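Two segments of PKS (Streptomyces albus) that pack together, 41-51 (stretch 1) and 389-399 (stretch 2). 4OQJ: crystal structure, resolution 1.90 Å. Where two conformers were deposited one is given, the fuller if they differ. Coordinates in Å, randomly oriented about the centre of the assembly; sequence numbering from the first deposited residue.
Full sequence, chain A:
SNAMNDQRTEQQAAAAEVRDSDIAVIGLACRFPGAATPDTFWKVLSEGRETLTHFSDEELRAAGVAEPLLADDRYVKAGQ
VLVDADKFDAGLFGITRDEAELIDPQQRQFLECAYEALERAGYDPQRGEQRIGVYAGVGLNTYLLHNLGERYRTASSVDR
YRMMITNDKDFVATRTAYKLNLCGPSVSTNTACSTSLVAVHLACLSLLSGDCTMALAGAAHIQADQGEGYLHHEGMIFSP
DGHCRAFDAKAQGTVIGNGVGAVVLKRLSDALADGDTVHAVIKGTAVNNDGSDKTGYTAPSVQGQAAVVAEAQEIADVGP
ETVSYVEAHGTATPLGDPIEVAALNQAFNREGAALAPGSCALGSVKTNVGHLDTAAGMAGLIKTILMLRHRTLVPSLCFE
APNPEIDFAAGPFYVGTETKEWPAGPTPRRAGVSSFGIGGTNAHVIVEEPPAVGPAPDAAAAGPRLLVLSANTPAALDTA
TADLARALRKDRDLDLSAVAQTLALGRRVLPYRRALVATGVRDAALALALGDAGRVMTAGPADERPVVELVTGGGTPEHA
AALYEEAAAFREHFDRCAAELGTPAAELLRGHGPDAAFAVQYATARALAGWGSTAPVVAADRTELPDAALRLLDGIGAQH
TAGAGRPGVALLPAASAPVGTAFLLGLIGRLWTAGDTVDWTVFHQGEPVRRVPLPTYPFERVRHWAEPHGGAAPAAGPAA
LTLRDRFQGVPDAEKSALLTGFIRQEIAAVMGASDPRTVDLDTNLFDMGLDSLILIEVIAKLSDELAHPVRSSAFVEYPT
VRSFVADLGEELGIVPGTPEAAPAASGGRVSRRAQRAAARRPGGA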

# COMPACT_ATOMS: atom_id res chain seq x y z
N PHE A 41 20.24 16.13 -12.47
CA PHE A 41 19.02 15.78 -13.20
C PHE A 41 18.45 17.04 -13.85
O PHE A 41 18.01 17.01 -15.00
CB PHE A 41 18.00 15.11 -12.27
CG PHE A 41 16.76 14.57 -12.96
CD1 PHE A 41 16.85 13.95 -14.21
CD2 PHE A 41 15.53 14.64 -12.34
CE1 PHE A 41 15.71 13.44 -14.84
CE2 PHE A 41 14.38 14.12 -12.96
CZ PHE A 41 14.48 13.51 -14.21
N TRP A 42 18.48 18.14 -13.12
CA TRP A 42 17.99 19.39 -13.67
C TRP A 42 18.85 19.80 -14.86
O TRP A 42 18.35 20.43 -15.79
CB TRP A 42 17.99 20.50 -12.62
CG TRP A 42 17.57 21.79 -13.21
CD1 TRP A 42 18.31 22.93 -13.31
CD2 TRP A 42 16.30 22.07 -13.82
NE1 TRP A 42 17.57 23.91 -13.93
CE2 TRP A 42 16.34 23.41 -14.25
CE3 TRP A 42 15.14 21.33 -14.02
CZ2 TRP A 42 15.26 24.02 -14.89
CZ3 TRP A 42 14.06 21.93 -14.64
CH2 TRP A 42 14.13 23.27 -15.08
N LYS A 43 20.12 19.43 -14.83
CA LYS A 43 21.00 19.75 -15.95
C LYS A 43 20.63 18.93 -17.18
O LYS A 43 20.59 19.46 -18.28
CB LYS A 43 22.46 19.54 -15.57
CG LYS A 43 22.99 20.57 -14.60
N VAL A 44 20.33 17.64 -16.99
CA VAL A 44 19.86 16.80 -18.09
C VAL A 44 18.60 17.41 -18.70
O VAL A 44 18.46 17.45 -19.92
CB VAL A 44 19.56 15.34 -17.60
CG1 VAL A 44 18.75 14.56 -18.65
CG2 VAL A 44 20.86 14.60 -17.29
N LEU A 45 17.70 17.88 -17.84
CA LEU A 45 16.38 18.34 -18.28
C LEU A 45 16.45 19.70 -18.98
O LEU A 45 15.92 19.86 -20.09
CB LEU A 45 15.45 18.45 -17.07
CG LEU A 45 15.05 17.14 -16.39
CD1 LEU A 45 14.38 17.44 -15.06
CD2 LEU A 45 14.13 16.36 -17.31
N SER A 46 17.10 20.66 -18.33
CA SER A 46 17.20 22.03 -18.86
C SER A 46 18.08 22.10 -20.09
O SER A 46 17.90 22.98 -20.94
CB SER A 46 17.72 22.98 -17.78
OG SER A 46 18.99 22.57 -17.30
N GLU A 47 19.03 21.17 -20.21
CA GLU A 47 19.92 21.14 -21.39
C GLU A 47 19.34 20.26 -22.49
O GLU A 47 19.92 20.13 -23.56
CB GLU A 47 21.33 20.66 -21.00
CG GLU A 47 22.01 21.60 -20.02
CD GLU A 47 23.39 21.12 -19.56
OE1 GLU A 47 23.83 20.02 -19.99
OE2 GLU A 47 24.03 21.85 -18.78
N GLY A 48 18.20 19.65 -22.23
CA GLY A 48 17.53 18.85 -23.25
C GLY A 48 18.35 17.66 -23.72
O GLY A 48 18.43 17.41 -24.92
N ARG A 49 18.94 16.90 -22.80
CA ARG A 49 19.78 15.78 -23.19
C ARG A 49 19.12 14.41 -22.99
O ARG A 49 18.40 14.17 -22.02
CB ARG A 49 21.11 15.84 -22.43
CG ARG A 49 22.00 16.99 -22.93
CD ARG A 49 23.40 16.96 -22.33
NE ARG A 49 23.42 17.39 -20.92
CZ ARG A 49 23.43 16.57 -19.88
NH1 ARG A 49 23.43 15.25 -20.04
NH2 ARG A 49 23.45 17.07 -18.65
N GLU A 50 19.37 13.53 -23.97
CA GLU A 50 19.02 12.10 -23.91
C GLU A 50 20.16 11.37 -23.21
O GLU A 50 21.31 11.57 -23.57
CB GLU A 50 18.86 11.52 -25.31
CG GLU A 50 17.54 10.97 -25.67
CD GLU A 50 17.59 10.33 -27.04
OE1 GLU A 50 18.44 10.73 -27.86
OE2 GLU A 50 16.80 9.40 -27.29
N THR A 51 19.87 10.51 -22.23
CA THR A 51 20.94 9.87 -21.46
C THR A 51 21.24 8.46 -21.95
O THR A 51 22.01 7.72 -21.32
CB THR A 51 20.57 9.82 -19.98
OG1 THR A 51 19.31 9.17 -19.85
CG2 THR A 51 20.46 11.22 -19.41
N ARG A 389 10.00 24.58 -9.24
CA ARG A 389 10.89 25.30 -8.34
C ARG A 389 11.73 26.30 -9.12
O ARG A 389 11.99 27.39 -8.64
CB ARG A 389 11.79 24.34 -7.55
CG ARG A 389 12.38 25.01 -6.31
CD ARG A 389 13.42 24.19 -5.54
NE ARG A 389 13.78 24.91 -4.31
CZ ARG A 389 14.94 24.81 -3.66
NH1 ARG A 389 15.90 24.02 -4.11
NH2 ARG A 389 15.14 25.53 -2.56
N HIS A 390 12.14 25.93 -10.33
CA HIS A 390 12.94 26.81 -11.18
C HIS A 390 12.09 27.77 -12.03
O HIS A 390 12.65 28.62 -12.73
CB HIS A 390 13.84 25.99 -12.11
CG HIS A 390 15.05 25.42 -11.45
ND1 HIS A 390 15.13 24.10 -11.03
CD2 HIS A 390 16.25 25.97 -11.14
CE1 HIS A 390 16.31 23.88 -10.48
NE2 HIS A 390 17.01 25.00 -10.54
N ARG A 391 10.77 27.62 -12.01
CA ARG A 391 9.86 28.38 -12.88
C ARG A 391 10.37 28.38 -14.32
O ARG A 391 10.47 29.41 -15.00
CB ARG A 391 9.67 29.81 -12.36
CG ARG A 391 8.69 29.88 -11.18
CD ARG A 391 9.27 30.56 -9.94
NE ARG A 391 9.14 32.03 -9.98
CZ ARG A 391 8.19 32.73 -9.37
NH1 ARG A 391 7.24 32.14 -8.64
NH2 ARG A 391 8.18 34.06 -9.48
N THR A 392 10.69 27.17 -14.76
CA THR A 392 11.30 26.95 -16.05
C THR A 392 10.71 25.71 -16.73
O THR A 392 10.69 24.62 -16.16
CB THR A 392 12.82 26.77 -15.89
OG1 THR A 392 13.37 27.96 -15.29
CG2 THR A 392 13.48 26.51 -17.22
N LEU A 393 10.21 25.89 -17.95
CA LEU A 393 9.78 24.77 -18.77
C LEU A 393 11.00 24.18 -19.44
O LEU A 393 11.95 24.92 -19.72
CB LEU A 393 8.76 25.21 -19.82
CG LEU A 393 7.40 25.73 -19.36
CD1 LEU A 393 6.61 26.29 -20.56
CD2 LEU A 393 6.60 24.65 -18.68
N VAL A 394 10.98 22.87 -19.70
CA VAL A 394 12.07 22.19 -20.39
C VAL A 394 11.53 21.34 -21.55
O VAL A 394 10.35 21.02 -21.60
CB VAL A 394 12.89 21.29 -19.45
CG1 VAL A 394 13.46 22.09 -18.27
CG2 VAL A 394 12.05 20.11 -18.95
N PRO A 395 12.41 20.98 -22.51
CA PRO A 395 11.98 20.25 -23.69
C PRO A 395 11.53 18.82 -23.42
O PRO A 395 12.04 18.16 -22.50
CB PRO A 395 13.23 20.22 -24.58
CG PRO A 395 14.09 21.31 -24.08
CD PRO A 395 13.83 21.38 -22.61
N SER A 396 10.56 18.38 -24.21
CA SER A 396 10.28 16.97 -24.42
C SER A 396 11.04 16.60 -25.69
O SER A 396 10.93 17.29 -26.69
CB SER A 396 8.78 16.73 -24.55
OG SER A 396 8.45 15.36 -24.44
N LEU A 397 11.84 15.54 -25.65
CA LEU A 397 12.82 15.29 -26.72
C LEU A 397 12.28 14.41 -27.85
O LEU A 397 11.24 13.77 -27.72
CB LEU A 397 14.08 14.65 -26.11
CG LEU A 397 14.73 15.47 -24.99
CD1 LEU A 397 16.03 14.83 -24.51
CD2 LEU A 397 14.97 16.93 -25.39
N CYS A 398 13.02 14.40 -28.96
CA CYS A 398 12.71 13.58 -30.13
C CYS A 398 11.33 13.90 -30.71
O CYS A 398 10.68 13.04 -31.29
CB CYS A 398 12.79 12.09 -29.77
SG CYS A 398 14.41 11.57 -29.13
N PHE A 399 10.89 15.15 -30.54
CA PHE A 399 9.64 15.62 -31.13
C PHE A 399 9.89 16.53 -32.33
O PHE A 399 10.38 17.64 -32.17
CB PHE A 399 8.79 16.37 -30.11
CG PHE A 399 7.45 16.77 -30.64
CD1 PHE A 399 6.43 15.83 -30.74
CD2 PHE A 399 7.21 18.05 -31.07
CE1 PHE A 399 5.19 16.19 -31.23
CE2 PHE A 399 5.98 18.42 -31.58
CZ PHE A 399 4.97 17.49 -31.66
O HOH W 1 14.71 17.91 -21.65

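Not one direct hydrogen bond joins these two segments; a stacked aromatic pair, apolar packing and a single bridging water hold them together. The five-membered ring of W42 lies face to face with the ring of H390, centroids 3.7 Å apart and planes only 2° from parallel, so the five-membered ring of the indole and the imidazole stack nearly parallel, while the six-membered part of the indole reaches on toward V394. The same indole serves other neighbours: T392 CB sits at its edge, 3.8 Å from W42 CZ2, while V394 CG1 approaches W42 CH2 at 3.5 Å.

The example illustrates how a helix end can pack against an extended chain. The helix of stretch 1 closes in a Schellman motif at G48, where positive phi favours glycine; an ideal CB here would lie a tight 3.5 Å from P395 CG. By CA position the chains come nearest at S46 and V394, whose CA atoms are 5.4 Å apart. L45 O, which accepts a bond from G48 N, also receives one from the water (2.8 Å from L45 O), and that water donates equally to P395 O at 2.8 Å, linking two backbone carbonyls that cannot bond each other.

Beyond the turn, L397 takes over: its CD2 lies 3.5 Å from G48 O and its CD1 3.5 Å from R49 C, packing leucine methyls against the backbone just after the helix. E50 OE2 and C398 SG, 3.7 Å apart, finish the contact.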